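Choline kinase (Streptococcus pneumoniae, PDB 4R78) probably catalyses the phosphorylation of choline with ATP as phosphate donor, and is seen here with AMP bound in its protein-kinase-like fold. Local coordinates at residues S246-S250 with D251-V255; Y263-L266 with Q267-W271; T275-K278 with E279-E283. One frame throughout, in Å; residues are numbered along the deposited sequence.

Contact 1 (S246-S250 with D251-V255); sequences SHYES and DQTPV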
loop_
_atom_site.group_PDB
_atom_site.type_symbol
_atom_site.label_atom_id
_atom_site.label_comp_id
_atom_site.label_asym_id
_atom_site.label_seq_id
_atom_site.Cartn_x
_atom_site.Cartn_y
_atom_site.Cartn_z
ATOM N N SER A 246 0.195 -20.690 -9.137
ATOM C CA SER A 246 0.574 -21.439 -10.334
ATOM C C SER A 246 0.963 -20.513 -11.490
ATOM O O SER A 246 1.959 -20.758 -12.175
ATOM C CB SER A 246 -0.539 -22.393 -10.759
ATOM O OG SER A 246 -0.113 -23.188 -11.848
ATOM N N HIS A 247 0.181 -19.451 -11.687
ATOM C CA HIS A 247 0.458 -18.428 -12.697
ATOM C C HIS A 247 1.731 -17.624 -12.378
ATOM O O HIS A 247 2.533 -17.333 -13.264
ATOM C CB HIS A 247 -0.721 -17.452 -12.791
ATOM C CG HIS A 247 -1.919 -17.990 -13.510
ATOM N ND1 HIS A 247 -2.405 -17.418 -14.667
ATOM C CD2 HIS A 247 -2.744 -19.025 -13.228
ATOM C CE1 HIS A 247 -3.470 -18.085 -15.073
ATOM N NE2 HIS A 247 -3.696 -19.067 -14.219
ATOM N N TYR A 248 1.894 -17.262 -11.108
ATOM C CA TYR A 248 2.951 -16.342 -10.687
ATOM C C TYR A 248 4.327 -17.003 -10.554
ATOM O O TYR A 248 5.351 -16.387 -10.872
ATOM C CB TYR A 248 2.549 -15.653 -9.375
ATOM C CG TYR A 248 3.691 -14.974 -8.654
ATOM C CD1 TYR A 248 4.028 -13.646 -8.930
ATOM C CD2 TYR A 248 4.452 -15.668 -7.711
ATOM C CE1 TYR A 248 5.081 -13.025 -8.274
ATOM C CE2 TYR A 248 5.512 -15.057 -7.051
ATOM C CZ TYR A 248 5.820 -13.737 -7.340
ATOM O OH TYR A 248 6.860 -13.135 -6.679
ATOM N N GLU A 249 4.337 -18.240 -10.064
ATOM C CA GLU A 249 5.567 -18.995 -9.813
ATOM C C GLU A 249 6.415 -19.128 -11.074
ATOM O O GLU A 249 5.906 -19.450 -12.148
ATOM C CB GLU A 249 5.221 -20.386 -9.273
ATOM C CG GLU A 249 6.378 -21.174 -8.664
ATOM C CD GLU A 249 5.948 -22.562 -8.201
ATOM O OE1 GLU A 249 4.893 -23.053 -8.667
ATOM O OE2 GLU A 249 6.669 -23.169 -7.379
ATOM N N SER A 250 7.708 -18.848 -10.927
ATOM C CA SER A 250 8.711 -19.079 -11.968
ATOM C C SER A 250 10.046 -19.290 -11.262
ATOM O O SER A 250 10.122 -19.171 -10.039
ATOM C CB SER A 250 8.783 -17.894 -12.939
ATOM O OG SER A 250 9.406 -16.764 -12.347
ATOM N N ASP A 251 11.101 -19.600 -12.010
ATOM C CA ASP A 251 12.403 -19.787 -11.370
ATOM C C ASP A 251 12.853 -18.528 -10.615
ATOM O O ASP A 251 13.395 -18.620 -9.510
ATOM C CB ASP A 251 13.468 -20.208 -12.375
ATOM C CG ASP A 251 14.709 -20.753 -11.699
ATOM O OD1 ASP A 251 15.712 -20.018 -11.616
ATOM O OD2 ASP A 251 14.665 -21.902 -11.222
ATOM N N GLN A 252 12.598 -17.362 -11.208
ATOM C CA GLN A 252 12.977 -16.083 -10.602
ATOM C C GLN A 252 11.960 -15.572 -9.579
ATOM O O GLN A 252 12.252 -14.643 -8.821
ATOM C CB GLN A 252 13.223 -15.024 -11.681
ATOM C CG GLN A 252 14.448 -15.302 -12.544
ATOM C CD GLN A 252 14.826 -14.135 -13.437
ATOM O OE1 GLN A 252 14.637 -12.968 -13.079
ATOM N NE2 GLN A 252 15.373 -14.445 -14.609
ATOM N N THR A 253 10.776 -16.183 -9.558
ATOM C CA THR A 253 9.750 -15.872 -8.555
ATOM C C THR A 253 9.288 -17.131 -7.811
ATOM O O THR A 253 8.150 -17.574 -7.984
ATOM C CB THR A 253 8.525 -15.122 -9.162
ATOM O OG1 THR A 253 8.008 -15.844 -10.289
ATOM C CG2 THR A 253 8.907 -13.713 -9.589
ATOM N N PRO A 254 10.172 -17.715 -6.977
ATOM C CA PRO A 254 9.775 -18.903 -6.223
ATOM C C PRO A 254 8.698 -18.578 -5.185
ATOM O O PRO A 254 8.549 -17.418 -4.783
ATOM C CB PRO A 254 11.073 -19.322 -5.528
ATOM C CG PRO A 254 11.843 -18.053 -5.384
ATOM C CD PRO A 254 11.544 -17.290 -6.638
ATOM N N VAL A 255 7.966 -19.603 -4.762
ATOM C CA VAL A 255 6.858 -19.452 -3.821
ATOM C C VAL A 255 7.121 -20.215 -2.525
ATOM O O VAL A 255 7.592 -21.356 -2.548
ATOM C CB VAL A 255 5.529 -19.941 -4.466
ATOM C CG1 VAL A 255 4.415 -20.088 -3.425
ATOM C CG2 VAL A 255 5.106 -19.002 -5.594
HETATM O O HOH W 1 8.967 -14.747 -5.536
HETATM O O HOH W 2 8.731 -22.119 -6.081
#
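Ser250 and Thr253 close a type I beta turn through Asp251 and Gln252: Ser250 N donates a nearly straight bond to Thr253 O (3.2 Å, 166°), and Thr253 N returns a weak one to Ser250 O (3.1 Å). The turn follows at once on the end of helix 238-248, since Glu249 is the first residue to leave helical backbone angles. Thr253 folds back against that end. Its OG1, held between the backbone N and the carbonyl carbon (chi1 53°), gives its proton to the carbonyl of the last helical residue, Thr253 OG1 to Tyr248 O, at 2.8 Å, a little tilted from the carbonyl plane. The same carbonyl oxygen also accepts from Gln134 NE2 of helix 126-137. Ser250 OG comes to 2.7 Å from Thr253 OG1.

The Tyr248 ring and Thr253 meet at a slant. Thr253 CB lies 3.5 Å from Tyr248 CZ, the methyl CG2 hangs near the phenol oxygen, and OG1 stands over one face, displaced toward the rim. At the ring edge the valine methyl takes over, Val255 CG2 meeting Tyr248 CD2 at 4.0 Å and also resting on Glu249 CB at 3.9 Å. The phenol OH is hydrogen-bonded to His137 ND1 and shares a water with Pro254 O. A second water joins Glu249 OE2 to Val255 N, donating to the carboxylate and accepting from the amide. With Leu133 of helix 126-137 and Pro223, Met224 and Leu227 of helix 223-233 against it, the tyrosine is buried, while the turn tip faces outward. The whole is a helix C-terminus tied off by a threonine hydroxyl and followed by a beta turn, linking two successive helices of the helical C-terminal lobe of this kinase-like fold.

Contact 2 (Y263-L266 with Q267-W271); sequences YKIL and QDTIW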
loop_
_atom_site.group_PDB
_atom_site.type_symbol
_atom_site.label_atom_id
_atom_site.label_comp_id
_atom_site.label_asym_id
_atom_site.label_seq_id
_atom_site.Cartn_x
_atom_site.Cartn_y
_atom_site.Cartn_z
ATOM N N TYR A 263 3.523 -13.630 6.742
ATOM C CA TYR A 263 3.344 -12.232 6.360
ATOM C C TYR A 263 1.904 -11.744 6.489
ATOM O O TYR A 263 1.687 -10.575 6.786
ATOM C CB TYR A 263 3.933 -11.939 4.974
ATOM C CG TYR A 263 5.448 -11.973 4.961
ATOM C CD1 TYR A 263 6.183 -11.259 5.909
ATOM C CD2 TYR A 263 6.144 -12.707 4.003
ATOM C CE1 TYR A 263 7.572 -11.286 5.916
ATOM C CE2 TYR A 263 7.542 -12.740 3.998
ATOM C CZ TYR A 263 8.243 -12.023 4.955
ATOM O OH TYR A 263 9.618 -12.044 4.964
ATOM N N LYS A 264 0.933 -12.644 6.320
ATOM C CA LYS A 264 -0.473 -12.306 6.582
ATOM C C LYS A 264 -0.647 -11.854 8.036
ATOM O O LYS A 264 -1.312 -10.858 8.301
ATOM C CB LYS A 264 -1.397 -13.494 6.282
ATOM C CG LYS A 264 -1.637 -13.771 4.800
ATOM C CD LYS A 264 -2.585 -14.949 4.646
ATOM C CE LYS A 264 -2.919 -15.233 3.193
ATOM N NZ LYS A 264 -3.645 -16.533 3.068
ATOM N N ILE A 265 -0.037 -12.583 8.972
ATOM C CA ILE A 265 -0.114 -12.234 10.392
ATOM C C ILE A 265 0.560 -10.891 10.672
ATOM O O ILE A 265 0.024 -10.057 11.408
ATOM C CB ILE A 265 0.504 -13.341 11.288
ATOM C CG1 ILE A 265 -0.314 -14.632 11.183
ATOM C CG2 ILE A 265 0.578 -12.887 12.751
ATOM C CD1 ILE A 265 0.438 -15.871 11.637
ATOM N N LEU A 266 1.725 -10.679 10.064
ATOM C CA LEU A 266 2.460 -9.437 10.264
ATOM C C LEU A 266 1.690 -8.248 9.707
ATOM O O LEU A 266 1.673 -7.184 10.315
ATOM C CB LEU A 266 3.858 -9.519 9.646
ATOM C CG LEU A 266 4.851 -10.492 10.286
ATOM C CD1 LEU A 266 6.188 -10.411 9.591
ATOM C CD2 LEU A 266 5.022 -10.203 11.760
ATOM N N GLN A 267 1.037 -8.443 8.565
ATOM C CA GLN A 267 0.229 -7.394 7.947
ATOM C C GLN A 267 -0.981 -7.015 8.795
ATOM O O GLN A 267 -1.233 -5.835 9.022
ATOM C CB GLN A 267 -0.194 -7.801 6.533
ATOM C CG GLN A 267 0.936 -7.625 5.537
ATOM C CD GLN A 267 0.808 -8.457 4.279
ATOM O OE1 GLN A 267 1.815 -8.787 3.638
ATOM N NE2 GLN A 267 -0.414 -8.792 3.907
ATOM N N ASP A 268 -1.720 -8.009 9.278
ATOM C CA ASP A 268 -2.859 -7.723 10.140
ATOM C C ASP A 268 -2.438 -6.973 11.405
ATOM O O ASP A 268 -3.135 -6.051 11.838
ATOM C CB ASP A 268 -3.628 -8.998 10.477
ATOM C CG ASP A 268 -4.636 -9.367 9.408
ATOM O OD1 ASP A 268 -5.084 -8.475 8.654
ATOM O OD2 ASP A 268 -5.001 -10.556 9.327
ATOM N N THR A 269 -1.282 -7.339 11.959
ATOM C CA THR A 269 -0.746 -6.664 13.137
ATOM C C THR A 269 -0.397 -5.213 12.810
ATOM O O THR A 269 -0.885 -4.285 13.465
ATOM C CB THR A 269 0.489 -7.400 13.703
ATOM O OG1 THR A 269 0.134 -8.757 14.001
ATOM C CG2 THR A 269 0.968 -6.727 14.974
ATOM N N ILE A 270 0.419 -5.029 11.779
ATOM C CA ILE A 270 0.869 -3.700 11.377
ATOM C C ILE A 270 -0.288 -2.771 11.011
ATOM O O ILE A 270 -0.367 -1.647 11.514
ATOM C CB ILE A 270 1.930 -3.783 10.251
ATOM C CG1 ILE A 270 3.240 -4.324 10.833
ATOM C CG2 ILE A 270 2.147 -2.416 9.583
ATOM C CD1 ILE A 270 4.211 -4.870 9.816
ATOM N N TRP A 271 -1.193 -3.234 10.154
ATOM C CA TRP A 271 -2.306 -2.377 9.732
ATOM C C TRP A 271 -3.335 -2.121 10.843
ATOM O O TRP A 271 -4.024 -1.097 10.825
ATOM C CB TRP A 271 -2.945 -2.873 8.424
ATOM C CG TRP A 271 -1.979 -2.888 7.252
ATOM C CD1 TRP A 271 -1.621 -3.973 6.500
ATOM C CD2 TRP A 271 -1.244 -1.773 6.716
ATOM N NE1 TRP A 271 -0.719 -3.607 5.528
ATOM C CE2 TRP A 271 -0.470 -2.264 5.636
ATOM C CE3 TRP A 271 -1.166 -0.409 7.038
ATOM C CZ2 TRP A 271 0.375 -1.443 4.879
ATOM C CZ3 TRP A 271 -0.328 0.411 6.281
ATOM C CH2 TRP A 271 0.432 -0.111 5.214
#
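Ile265 O is gripped twice by one residue: Thr269 N reaches it at 3.1 Å and Thr269 OG1 at 2.9 Å, from opposite faces of the carbonyl plane. The hydroxyl can do this because OG1 is turned back beside its own backbone N (chi1 -57°), which aims it down the helix at the carbonyl four residues earlier; the buried hydroxyl thereby has an acceptor within the helix itself. The methyl CG2 is then anti to the backbone N, beside the carbonyl carbon, and the Thr269 side chain rests on Ala296 of helix 288-303.

Around this pair runs the regular i to i+4 bonding of an alpha helix, here the middle of the long helix 257-280 in the C-terminal lobe. Leu266 O accepts from Ile270 N at 2.9 Å, and the isoleucine side chain lies alongside the same oxygen, with Ile270 CG1 3.3 Å from Leu266 O and CD1 scarcely farther. Gln267 leans back in the same sense, its CG 3.3 Å from Tyr263 O, the carbonyl that also takes the Gln267 amide proton.

Asp268 N bonds to Lys264 O at 3.0 Å, but the two side chains part company. The Asp268 carboxylate forms salt bridges with Arg292 and Arg295 of helix 288-303, a setting likely to keep it ionised, whereas extended Lys264 pairs with Glu241 of helix 238-248. Leu266 and Ile270, one turn apart, both pack on helix 149-159, Leu266 against Pro149 and Phe150, Ile270 against Ile153 and Tyr156. Tyr263 and Gln267 instead touch helix 223-233, through Ala228 and through Trp225 and Ala229.

Contact 3 (T275-K278 with E279-E283); sequences TVYK and EEQGE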
loop_
_atom_site.group_PDB
_atom_site.type_symbol
_atom_site.label_atom_id
_atom_site.label_comp_id
_atom_site.label_asym_id
_atom_site.label_seq_id
_atom_site.Cartn_x
_atom_site.Cartn_y
_atom_site.Cartn_z
ATOM N N THR A 275 -4.222 1.670 12.073
ATOM C CA THR A 275 -5.599 2.106 12.314
ATOM C C THR A 275 -5.697 2.968 13.568
ATOM O O THR A 275 -6.294 4.051 13.536
ATOM C CB THR A 275 -6.563 0.902 12.424
ATOM O OG1 THR A 275 -6.520 0.152 11.208
ATOM C CG2 THR A 275 -7.997 1.372 12.660
ATOM N N VAL A 276 -5.100 2.494 14.660
ATOM C CA VAL A 276 -5.117 3.239 15.923
ATOM C C VAL A 276 -4.525 4.633 15.733
ATOM O O VAL A 276 -5.121 5.629 16.158
ATOM C CB VAL A 276 -4.381 2.483 17.050
ATOM C CG1 VAL A 276 -4.420 3.279 18.353
ATOM C CG2 VAL A 276 -5.015 1.126 17.260
ATOM N N TYR A 277 -3.372 4.702 15.071
ATOM C CA TYR A 277 -2.701 5.975 14.837
ATOM C C TYR A 277 -3.545 6.923 13.979
ATOM O O TYR A 277 -3.665 8.117 14.292
ATOM C CB TYR A 277 -1.327 5.740 14.209
ATOM C CG TYR A 277 -0.526 6.999 13.968
ATOM C CD1 TYR A 277 -0.367 7.957 14.971
ATOM C CD2 TYR A 277 0.089 7.222 12.740
ATOM C CE1 TYR A 277 0.379 9.115 14.749
ATOM C CE2 TYR A 277 0.833 8.377 12.507
ATOM C CZ TYR A 277 0.974 9.313 13.515
ATOM O OH TYR A 277 1.712 10.456 13.287
ATOM N N LYS A 278 -4.130 6.398 12.905
ATOM C CA LYS A 278 -4.987 7.212 12.045
ATOM C C LYS A 278 -6.205 7.746 12.790
ATOM O O LYS A 278 -6.631 8.889 12.570
ATOM C CB LYS A 278 -5.408 6.434 10.794
ATOM C CG LYS A 278 -4.302 6.292 9.750
ATOM C CD LYS A 278 -4.043 7.625 9.050
ATOM C CE LYS A 278 -3.141 7.477 7.842
ATOM N NZ LYS A 278 -2.945 8.808 7.193
ATOM N N GLU A 279 -6.764 6.931 13.680
ATOM C CA GLU A 279 -7.923 7.365 14.451
ATOM C C GLU A 279 -7.558 8.427 15.487
ATOM O O GLU A 279 -8.359 9.322 15.759
ATOM C CB GLU A 279 -8.656 6.175 15.073
ATOM C CG GLU A 279 -9.322 5.284 14.025
ATOM C CD GLU A 279 -10.251 4.250 14.623
ATOM O OE1 GLU A 279 -9.952 3.732 15.717
ATOM O OE2 GLU A 279 -11.289 3.948 13.997
ATOM N N GLU A 280 -6.347 8.348 16.038
ATOM C CA GLU A 280 -5.858 9.381 16.962
ATOM C C GLU A 280 -5.757 10.751 16.292
ATOM O O GLU A 280 -5.830 11.782 16.961
ATOM C CB GLU A 280 -4.516 8.978 17.581
ATOM C CG GLU A 280 -4.646 7.842 18.571
ATOM C CD GLU A 280 -3.430 7.638 19.462
ATOM O OE1 GLU A 280 -2.356 8.223 19.211
ATOM O OE2 GLU A 280 -3.564 6.867 20.432
ATOM N N GLN A 281 -5.598 10.753 14.970
ATOM C CA GLN A 281 -5.544 11.996 14.200
ATOM C C GLN A 281 -6.926 12.477 13.748
ATOM O O GLN A 281 -7.036 13.499 13.066
ATOM C CB GLN A 281 -4.593 11.855 13.013
ATOM C CG GLN A 281 -3.161 11.548 13.419
ATOM C CD GLN A 281 -2.323 11.093 12.257
ATOM O OE1 GLN A 281 -2.049 9.901 12.105
ATOM N NE2 GLN A 281 -1.914 12.035 11.418
ATOM N N GLY A 282 -7.973 11.745 14.129
ATOM C CA GLY A 282 -9.342 12.210 13.927
ATOM C C GLY A 282 -10.217 11.431 12.963
ATOM O O GLY A 282 -11.400 11.745 12.823
ATOM N N GLU A 283 -9.653 10.433 12.285
ATOM C CA GLU A 283 -10.455 9.587 11.398
ATOM C C GLU A 283 -11.200 8.508 12.182
ATOM O O GLU A 283 -10.877 8.232 13.339
ATOM C CB GLU A 283 -9.604 8.983 10.277
ATOM C CG GLU A 283 -9.204 9.995 9.212
ATOM C CD GLU A 283 -8.350 9.393 8.118
ATOM O OE1 GLU A 283 -7.159 9.103 8.373
ATOM O OE2 GLU A 283 -8.862 9.209 6.994
HETATM O O HOH W 3 -5.614 9.132 6.094
HETATM O O HOH W 4 -5.948 10.409 10.302
HETATM O O HOH W 5 -0.923 9.221 9.646
#
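Gln281 swings its amide oxygen over the Tyr277 ring, OE1 standing 3.2 Å above the ring plane and over its centre, with amide and ring planes 37° apart. With CG anti to the backbone N (chi1 -178°) the Tyr277 ring lies beside its own carbonyl carbon, and its second torsion turns one face to the glutamine; Gln281 reaches it with a chain extended beyond CG. A water donates to Gln281 OE1 and, more weakly, accepts from Lys278 NZ.

Lys278 is bent at its second torsion (-72°) and then runs straight beside extended Glu283, both pointing the same way. Glu283 OE1 touches the aliphatic part at Lys278 CD, 3.5 Å away, yet lies 4.4 Å from Lys278 NZ, beyond a salt bridge. One water spans that gap; another links OE1 to Lys278 O.

Here the helix ends in a Schellman motif. Gly282, with positive phi, gives its N to Glu279 O at 2.9 Å, and Glu283 N makes a weak bond to Lys278 O at 3.4 Å.

Glu280 OE1 and OE2 accept hydrogen bonds from Glu161 N and Glu162 N, just after helix 149-159. Tyr277 OH bonds to Gly70 O beyond strand 61-66, and Glu283 OE2 to Asn50 N between strands 39-44 and 52-57, joining the end of helix 257-280 to loops of the five-stranded sheet.

How the contacts relate
Contacts 1, 2 and 3 follow one another along the chain. Contact 1 ends helix 238-248 and enters the loop to helix 257-280; contact 2 occupies the middle of that long helix and contact 3 its C-terminal end. Centres of contacts 1 and 2 are about 23 Å apart, those of 2 and 3 about 18 Å, and those of 1 and 3 about 38 Å, on opposite sides of the chain's centre. Helix 257-280 thus runs from the outer part of the helical lobe, through its packed interior, to loops of the five-stranded sheet. The side chain of Lys278 in contact 3 lies about 11 Å from the bound AMP.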